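Local coordinates for protein O-methyltransferase, putative (Bacillus cereus, PDB 3DUW) that probably transfers the methyl group of S-adenosylmethionine to a hydroxyl oxygen of its acceptor, and binds the product S-adenosyl-L-homocysteine, at residues 84-88 against 131-135; 150-154 against 197-201; 157-163 against 217-222. One frame throughout, in Å; residues are numbered along the deposited sequence.

Contact 1 of 3, residues 84-88 against 131-135; sequences GRVVT and YEPFD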
loop_
_atom_site.group_PDB
_atom_site.type_symbol
_atom_site.label_atom_id
_atom_site.label_comp_id
_atom_site.label_asym_id
_atom_site.label_seq_id
_atom_site.Cartn_x
_atom_site.Cartn_y
_atom_site.Cartn_z
ATOM N N GLY A 84 -11.101 -19.457 2.845
ATOM C CA GLY A 84 -9.769 -18.921 3.048
ATOM C C GLY A 84 -9.198 -19.293 4.397
ATOM O O GLY A 84 -9.940 -19.563 5.343
ATOM N N ARG A 85 -7.876 -19.313 4.494
ATOM C CA ARG A 85 -7.232 -19.660 5.747
ATOM C C ARG A 85 -5.968 -18.858 5.998
ATOM O O ARG A 85 -5.362 -18.313 5.071
ATOM C CB ARG A 85 -6.896 -21.155 5.775
ATOM C CG ARG A 85 -5.979 -21.622 4.654
ATOM C CD ARG A 85 -5.614 -23.093 4.818
ATOM N NE ARG A 85 -4.749 -23.585 3.747
ATOM C CZ ARG A 85 -4.271 -24.825 3.685
ATOM N NH1 ARG A 85 -4.572 -25.699 4.637
ATOM N NH2 ARG A 85 -3.496 -25.195 2.673
ATOM N N VAL A 86 -5.597 -18.783 7.270
ATOM C CA VAL A 86 -4.393 -18.091 7.701
ATOM C C VAL A 86 -3.602 -19.042 8.583
ATOM O O VAL A 86 -4.167 -19.708 9.453
ATOM C CB VAL A 86 -4.701 -16.842 8.561
ATOM C CG1 VAL A 86 -3.394 -16.182 8.995
ATOM C CG2 VAL A 86 -5.561 -15.863 7.790
ATOM N N VAL A 87 -2.304 -19.124 8.330
ATOM C CA VAL A 87 -1.408 -19.938 9.134
ATOM C C VAL A 87 -0.412 -18.916 9.665
ATOM O O VAL A 87 0.266 -18.248 8.885
ATOM C CB VAL A 87 -0.658 -20.990 8.293
ATOM C CG1 VAL A 87 0.344 -21.723 9.166
ATOM C CG2 VAL A 87 -1.647 -21.972 7.681
ATOM N N THR A 88 -0.345 -18.772 10.984
ATOM C CA THR A 88 0.561 -17.805 11.583
ATOM C C THR A 88 1.543 -18.487 12.536
ATOM O O THR A 88 1.178 -19.405 13.277
ATOM C CB THR A 88 -0.243 -16.680 12.292
ATOM O OG1 THR A 88 0.660 -15.682 12.775
ATOM C CG2 THR A 88 -1.080 -17.237 13.435
ATOM N N TYR A 131 0.765 -28.413 2.544
ATOM C CA TYR A 131 0.117 -27.109 2.467
ATOM C C TYR A 131 0.149 -26.599 1.037
ATOM O O TYR A 131 1.133 -26.787 0.320
ATOM C CB TYR A 131 0.823 -26.093 3.372
ATOM C CG TYR A 131 0.433 -26.185 4.827
ATOM C CD1 TYR A 131 -0.680 -25.498 5.317
ATOM C CD2 TYR A 131 1.160 -26.975 5.711
ATOM C CE1 TYR A 131 -1.056 -25.601 6.654
ATOM C CE2 TYR A 131 0.794 -27.086 7.045
ATOM C CZ TYR A 131 -0.314 -26.399 7.509
ATOM O OH TYR A 131 -0.675 -26.528 8.828
ATOM N N GLU A 132 -0.936 -25.960 0.620
ATOM C CA GLU A 132 -1.001 -25.397 -0.717
ATOM C C GLU A 132 -0.134 -24.145 -0.696
ATOM O O GLU A 132 0.188 -23.625 0.375
ATOM C CB GLU A 132 -2.443 -25.024 -1.064
ATOM C CG GLU A 132 -3.417 -26.181 -0.964
ATOM C CD GLU A 132 -2.984 -27.370 -1.793
ATOM O OE1 GLU A 132 -2.874 -27.224 -3.029
ATOM O OE2 GLU A 132 -2.746 -28.451 -1.211
ATOM N N PRO A 133 0.279 -23.656 -1.874
ATOM C CA PRO A 133 1.109 -22.449 -1.892
ATOM C C PRO A 133 0.354 -21.293 -1.244
ATOM O O PRO A 133 -0.872 -21.231 -1.313
ATOM C CB PRO A 133 1.339 -22.214 -3.381
ATOM C CG PRO A 133 1.339 -23.606 -3.940
ATOM C CD PRO A 133 0.167 -24.239 -3.222
ATOM N N PHE A 134 1.089 -20.390 -0.608
ATOM C CA PHE A 134 0.483 -19.231 0.035
ATOM C C PHE A 134 0.412 -18.073 -0.953
ATOM O O PHE A 134 1.397 -17.769 -1.634
ATOM C CB PHE A 134 1.298 -18.843 1.266
ATOM C CG PHE A 134 1.259 -19.873 2.356
ATOM C CD1 PHE A 134 0.121 -20.024 3.144
ATOM C CD2 PHE A 134 2.342 -20.719 2.574
ATOM C CE1 PHE A 134 0.062 -21.006 4.132
ATOM C CE2 PHE A 134 2.295 -21.704 3.559
ATOM C CZ PHE A 134 1.152 -21.847 4.339
ATOM N N ASP A 135 -0.756 -17.438 -1.032
ATOM C CA ASP A 135 -0.976 -16.324 -1.949
ATOM C C ASP A 135 -0.604 -14.970 -1.354
ATOM O O ASP A 135 -0.428 -14.001 -2.087
ATOM C CB ASP A 135 -2.448 -16.250 -2.379
ATOM C CG ASP A 135 -3.079 -17.610 -2.580
ATOM O OD1 ASP A 135 -2.520 -18.424 -3.339
ATOM O OD2 ASP A 135 -4.148 -17.857 -1.979
#
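In the Rossmann-like sheet of this class I methyltransferase, strand 61-65 lies between strands 85-90 and 136-139. Residues 131-135, the link from helix 119-128 to strand 136-139, nevertheless meet strand 85-90, mainly through side chains and without a single hydrogen bond between the two segments. Tyr131 comes first. Its CE1 rests 3.8 Å from CG2 of Val87, while its CD1 lies 3.9 Å from NH2 of Arg85, over one face of the guanidinium; the phenol oxygen is turned elsewhere, to Glu113 on strand 112-116. Glu132, exposed to solvent, follows. The NH2 of Arg85 comes to 3.4 Å from the backbone N of Glu132, near the guanidinium plane, but both are donors, so this is mere proximity, and NH2 also packs at 3.8 Å against CG of Glu132. Between these two segments, then, the extended Arg85 side chain makes van der Waals contact alone; its NE has a weak hydrogen bond to Asn61 OD1. Phe134 then carries the chain back into the interior, where Ile126 of helix 119-128 touches Val87, Tyr131 and Phe134 alike and so completes an apolar cluster between helix and sheet. Within it, the Phe134 ring presents its edge to the valine, with CE1 4.1 Å from Val87 CG2.

Contact 2 of 3, residues 150-154 against 197-201; sequences FEWAL and EPRVS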
loop_
_atom_site.group_PDB
_atom_site.type_symbol
_atom_site.label_atom_id
_atom_site.label_comp_id
_atom_site.label_asym_id
_atom_site.label_seq_id
_atom_site.Cartn_x
_atom_site.Cartn_y
_atom_site.Cartn_z
ATOM N N PHE A 150 12.409 -14.656 3.845
ATOM C CA PHE A 150 12.141 -14.286 2.458
ATOM C C PHE A 150 12.361 -15.503 1.561
ATOM O O PHE A 150 11.560 -15.780 0.673
ATOM C CB PHE A 150 13.057 -13.140 2.012
ATOM C CG PHE A 150 12.966 -12.831 0.544
ATOM C CD1 PHE A 150 11.743 -12.511 -0.044
ATOM C CD2 PHE A 150 14.101 -12.881 -0.257
ATOM C CE1 PHE A 150 11.655 -12.251 -1.414
ATOM C CE2 PHE A 150 14.023 -12.622 -1.624
ATOM C CZ PHE A 150 12.796 -12.307 -2.206
ATOM N N GLU A 151 13.444 -16.236 1.803
ATOM C CA GLU A 151 13.723 -17.419 1.001
ATOM C C GLU A 151 12.617 -18.455 1.177
ATOM O O GLU A 151 12.206 -19.102 0.213
ATOM C CB GLU A 151 15.084 -18.009 1.374
ATOM C CG GLU A 151 16.256 -17.149 0.925
ATOM C CD GLU A 151 16.301 -16.963 -0.583
ATOM O OE1 GLU A 151 16.229 -17.976 -1.304
ATOM O OE2 GLU A 151 16.409 -15.807 -1.047
ATOM N N TRP A 152 12.130 -18.612 2.406
ATOM C CA TRP A 152 11.049 -19.557 2.662
ATOM C C TRP A 152 9.763 -19.072 2.002
ATOM O O TRP A 152 8.986 -19.866 1.470
ATOM C CB TRP A 152 10.818 -19.732 4.165
ATOM C CG TRP A 152 11.613 -20.848 4.753
ATOM C CD1 TRP A 152 12.631 -20.746 5.651
ATOM C CD2 TRP A 152 11.461 -22.244 4.473
ATOM N NE1 TRP A 152 13.127 -21.994 5.952
ATOM C CE2 TRP A 152 12.426 -22.931 5.242
ATOM C CE3 TRP A 152 10.604 -22.981 3.647
ATOM C CZ2 TRP A 152 12.559 -24.324 5.208
ATOM C CZ3 TRP A 152 10.736 -24.368 3.615
ATOM C CH2 TRP A 152 11.707 -25.023 4.392
ATOM N N ALA A 153 9.537 -17.763 2.039
ATOM C CA ALA A 153 8.341 -17.191 1.430
ATOM C C ALA A 153 8.321 -17.517 -0.058
ATOM O O ALA A 153 7.303 -17.940 -0.599
ATOM C CB ALA A 153 8.316 -15.681 1.636
ATOM N N LEU A 154 9.459 -17.319 -0.715
ATOM C CA LEU A 154 9.577 -17.594 -2.140
ATOM C C LEU A 154 9.323 -19.074 -2.403
ATOM O O LEU A 154 8.620 -19.445 -3.344
ATOM C CB LEU A 154 10.981 -17.233 -2.626
ATOM C CG LEU A 154 11.120 -16.309 -3.836
ATOM C CD1 LEU A 154 12.546 -16.400 -4.360
ATOM C CD2 LEU A 154 10.131 -16.696 -4.919
ATOM N N GLU A 197 16.932 -11.673 -6.384
ATOM C CA GLU A 197 15.957 -12.664 -6.845
ATOM C C GLU A 197 15.148 -12.114 -8.022
ATOM O O GLU A 197 14.258 -11.284 -7.848
ATOM C CB GLU A 197 15.016 -13.057 -5.697
ATOM C CG GLU A 197 15.687 -13.859 -4.580
ATOM C CD GLU A 197 15.788 -15.352 -4.877
ATOM O OE1 GLU A 197 15.683 -15.747 -6.057
ATOM O OE2 GLU A 197 15.989 -16.133 -3.922
ATOM N N PRO A 198 15.449 -12.577 -9.246
ATOM C CA PRO A 198 14.737 -12.114 -10.441
ATOM C C PRO A 198 13.236 -12.388 -10.422
ATOM O O PRO A 198 12.469 -11.722 -11.111
ATOM C CB PRO A 198 15.438 -12.865 -11.572
ATOM C CG PRO A 198 16.816 -13.069 -11.040
ATOM C CD PRO A 198 16.552 -13.479 -9.617
ATOM N N ARG A 199 12.818 -13.370 -9.634
ATOM C CA ARG A 199 11.406 -13.724 -9.564
ATOM C C ARG A 199 10.584 -12.814 -8.655
ATOM O O ARG A 199 9.381 -13.013 -8.508
ATOM C CB ARG A 199 11.266 -15.176 -9.110
ATOM C CG ARG A 199 12.022 -15.486 -7.835
ATOM C CD ARG A 199 12.186 -16.982 -7.624
ATOM N NE ARG A 199 10.909 -17.688 -7.608
ATOM C CZ ARG A 199 10.746 -18.920 -7.138
ATOM N NH1 ARG A 199 11.782 -19.585 -6.643
ATOM N NH2 ARG A 199 9.547 -19.486 -7.159
ATOM N N VAL A 200 11.222 -11.810 -8.058
ATOM C CA VAL A 200 10.512 -10.901 -7.160
ATOM C C VAL A 200 10.763 -9.428 -7.475
ATOM O O VAL A 200 11.910 -8.999 -7.604
ATOM C CB VAL A 200 10.909 -11.159 -5.684
ATOM C CG1 VAL A 200 10.150 -10.218 -4.758
ATOM C CG2 VAL A 200 10.626 -12.603 -5.312
ATOM N N SER A 201 9.681 -8.665 -7.603
ATOM C CA SER A 201 9.757 -7.232 -7.874
ATOM C C SER A 201 9.136 -6.543 -6.665
ATOM O O SER A 201 8.059 -6.931 -6.210
ATOM C CB SER A 201 8.978 -6.880 -9.143
ATOM O OG SER A 201 7.614 -7.236 -9.023
#
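The apolar contacts centre on Leu154, Phe150 and Val200. Leu154, the residue most covered here, extends from the helix with its CG 4.0 Å from Val200 CG2, and the same methyl group meets the edge of the Phe150 ring, 3.8 Å from CZ. One turn of helix separates Phe150 from Leu154, whose N bonds to Phe150 O at 3.0 Å, so both side chains point at the start of the strand. Ile194 of helix 182-196 touches both Phe150 and Val200.

Such packing illustrates how an α/β methyltransferase sheet is covered: helix 146-155 lies against the end of the sheet where strand 200-209, its outermost strand on this side, begins. A type I turn from Glu197 to Val200, closed by Val200 N to Glu197 O at 3.1 Å, leads into that strand.

Around the turn, charged residues contribute their carbon atoms or their flat faces. Glu197 CG approaches Phe150 CE2 at 3.6 Å, and its CD sits 3.4 Å from Leu154 CD1. Leu154 CD2 lies over one face of the Arg199 guanidinium, a tight 3.0 Å from NE.

Electrostatics are less comfortable: Glu151 OE2 and Glu197 OE2, two acceptors of like charge, stand just 2.9 Å apart.

Contact 3 of 3, residues 157-163 against 217-222; sequences SRPGTVI and IMAVVK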
loop_
_atom_site.group_PDB
_atom_site.type_symbol
_atom_site.label_atom_id
_atom_site.label_comp_id
_atom_site.label_asym_id
_atom_site.label_seq_id
_atom_site.Cartn_x
_atom_site.Cartn_y
_atom_site.Cartn_z
ATOM N N SER A 157 5.643 -19.943 -2.123
ATOM C CA SER A 157 4.771 -19.065 -2.895
ATOM C C SER A 157 4.309 -19.664 -4.220
ATOM O O SER A 157 4.606 -20.815 -4.543
ATOM C CB SER A 157 5.500 -17.752 -3.187
ATOM O OG SER A 157 6.565 -17.960 -4.102
ATOM N N ARG A 158 3.563 -18.857 -4.968
ATOM C CA ARG A 158 3.069 -19.217 -6.292
ATOM C C ARG A 158 3.174 -17.930 -7.103
ATOM O O ARG A 158 3.274 -16.843 -6.532
ATOM C CB ARG A 158 1.604 -19.680 -6.243
ATOM C CG ARG A 158 0.590 -18.593 -5.881
ATOM C CD ARG A 158 -0.841 -19.051 -6.156
ATOM N NE ARG A 158 -1.846 -18.059 -5.769
ATOM C CZ ARG A 158 -1.974 -16.852 -6.315
ATOM N NH1 ARG A 158 -1.157 -16.464 -7.284
ATOM N NH2 ARG A 158 -2.931 -16.032 -5.897
ATOM N N PRO A 159 3.184 -18.028 -8.438
ATOM C CA PRO A 159 3.278 -16.792 -9.218
ATOM C C PRO A 159 2.111 -15.891 -8.831
ATOM O O PRO A 159 0.962 -16.328 -8.819
ATOM C CB PRO A 159 3.183 -17.289 -10.657
ATOM C CG PRO A 159 3.848 -18.634 -10.580
ATOM C CD PRO A 159 3.254 -19.211 -9.314
ATOM N N GLY A 160 2.409 -14.640 -8.495
ATOM C CA GLY A 160 1.357 -13.722 -8.102
ATOM C C GLY A 160 1.285 -13.506 -6.601
ATOM O O GLY A 160 0.573 -12.622 -6.139
ATOM N N THR A 161 2.014 -14.311 -5.837
ATOM C CA THR A 161 2.019 -14.171 -4.383
ATOM C C THR A 161 2.489 -12.783 -3.964
ATOM O O THR A 161 3.438 -12.238 -4.528
ATOM C CB THR A 161 2.941 -15.220 -3.718
ATOM O OG1 THR A 161 2.332 -16.514 -3.809
ATOM C CG2 THR A 161 3.185 -14.884 -2.251
ATOM N N VAL A 162 1.803 -12.217 -2.978
ATOM C CA VAL A 162 2.157 -10.908 -2.447
ATOM C C VAL A 162 2.906 -11.117 -1.135
ATOM O O VAL A 162 2.498 -11.930 -0.305
ATOM C CB VAL A 162 0.899 -10.058 -2.163
ATOM C CG1 VAL A 162 1.286 -8.770 -1.434
ATOM C CG2 VAL A 162 0.188 -9.735 -3.465
ATOM N N ILE A 163 4.011 -10.400 -0.965
ATOM C CA ILE A 163 4.799 -10.486 0.258
ATOM C C ILE A 163 4.913 -9.091 0.856
ATOM O O ILE A 163 5.320 -8.147 0.174
ATOM C CB ILE A 163 6.230 -11.009 -0.013
ATOM C CG1 ILE A 163 6.173 -12.419 -0.608
ATOM C CG2 ILE A 163 7.039 -11.011 1.282
ATOM C CD1 ILE A 163 7.516 -12.938 -1.101
ATOM N N ILE A 217 7.858 -3.087 2.964
ATOM C CA ILE A 217 8.180 -3.543 1.627
ATOM C C ILE A 217 6.962 -4.305 1.108
ATOM O O ILE A 217 6.299 -5.029 1.856
ATOM C CB ILE A 217 9.400 -4.503 1.637
ATOM C CG1 ILE A 217 10.699 -3.695 1.586
ATOM C CG2 ILE A 217 9.313 -5.488 0.468
ATOM C CD1 ILE A 217 11.945 -4.509 1.897
HETATM N N MSE A 218 6.642 -4.092 -0.160
HETATM C CA MSE A 218 5.555 -4.813 -0.807
HETATM C C MSE A 218 6.200 -5.408 -2.045
HETATM O O MSE A 218 6.738 -4.686 -2.888
HETATM C CB MSE A 218 4.390 -3.896 -1.196
HETATM C CG MSE A 218 3.244 -4.657 -1.862
HETATM SE SE MSE A 218 1.613 -3.640 -2.062
HETATM C CE MSE A 218 2.035 -2.757 -3.726
ATOM N N ALA A 219 6.168 -6.732 -2.131
ATOM C CA ALA A 219 6.768 -7.450 -3.241
ATOM C C ALA A 219 5.777 -8.403 -3.879
ATOM O O ALA A 219 4.845 -8.880 -3.230
ATOM C CB ALA A 219 7.982 -8.227 -2.751
ATOM N N VAL A 220 5.985 -8.672 -5.161
ATOM C CA VAL A 220 5.129 -9.588 -5.891
ATOM C C VAL A 220 6.007 -10.619 -6.584
ATOM O O VAL A 220 7.010 -10.272 -7.214
ATOM C CB VAL A 220 4.274 -8.854 -6.947
ATOM C CG1 VAL A 220 3.437 -9.857 -7.729
ATOM C CG2 VAL A 220 3.371 -7.838 -6.271
ATOM N N VAL A 221 5.632 -11.884 -6.448
ATOM C CA VAL A 221 6.368 -12.978 -7.057
ATOM C C VAL A 221 5.906 -13.158 -8.497
ATOM O O VAL A 221 4.708 -13.135 -8.781
ATOM C CB VAL A 221 6.130 -14.294 -6.289
ATOM C CG1 VAL A 221 6.886 -15.431 -6.956
ATOM C CG2 VAL A 221 6.576 -14.137 -4.840
ATOM N N LYS A 222 6.868 -13.336 -9.396
ATOM C CA LYS A 222 6.590 -13.530 -10.815
ATOM C C LYS A 222 6.858 -14.982 -11.204
ATOM O O LYS A 222 7.542 -15.677 -10.422
ATOM C CB LYS A 222 7.478 -12.613 -11.655
ATOM C CG LYS A 222 7.309 -12.788 -13.153
ATOM C CD LYS A 222 8.648 -12.720 -13.878
ATOM C CE LYS A 222 9.575 -13.847 -13.439
ATOM N NZ LYS A 222 8.980 -15.196 -13.664
#
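Four backbone hydrogen bonds join these segments, and they show how an antiparallel strand is inserted, between strands 162-166 and 200-209, into the otherwise parallel sheet of a class I methyltransferase. Ile163 and Ala219 form a hydrogen-bonded pair, Ile163 N to Ala219 O 2.9 Å, Ala219 N to Ile163 O 2.8 Å. Val221 N then bonds to Thr161 O at 2.9 Å, and Gly160 N to Val221 O at 2.8 Å. The last donor belongs to a type II turn, Arg158 to Thr161, in which Gly160 has a positive phi of 103° that would press a CB against the preceding carbonyl. Arg158 N bonds to Thr161 OG1, which is also hydrogen-bonded to Phe134 O; the arginine's NE is salt-bridged to Asp135. Val162 and Val220, a non-hydrogen-bonded pair, share a sheet face on which the second subunit packs through its Ile56 and Leu52. On the opposite face, Ile163 CB lies 4.3 Å from Ala219 CB, and Ile163 CD1 reaches Val221 CG2 at 4.0 Å.

How the contacts relate
The three contacts all reach a single mixed sheet, from its second strand, 85-90, to its edge strand 200-209. Contact 1 lies on its parallel side and closes in sequence before the others open; its centre is 14 Å from that of contact 3 and 17 Å from that of contact 2. Residues 131-135 nevertheless touch 157-163, through Asp135 and Arg158 among others, so the loops preceding strands 136-139 and 162-166 are tied together. Contacts 2 and 3, with centres 8 Å apart, alternate along the chain: helix 146-155 leads to strand 162-166, and strand 200-209 to its neighbour 214-221. The C-terminal hairpin is thereby fixed both edge-on, within the sheet, and from the helical layer.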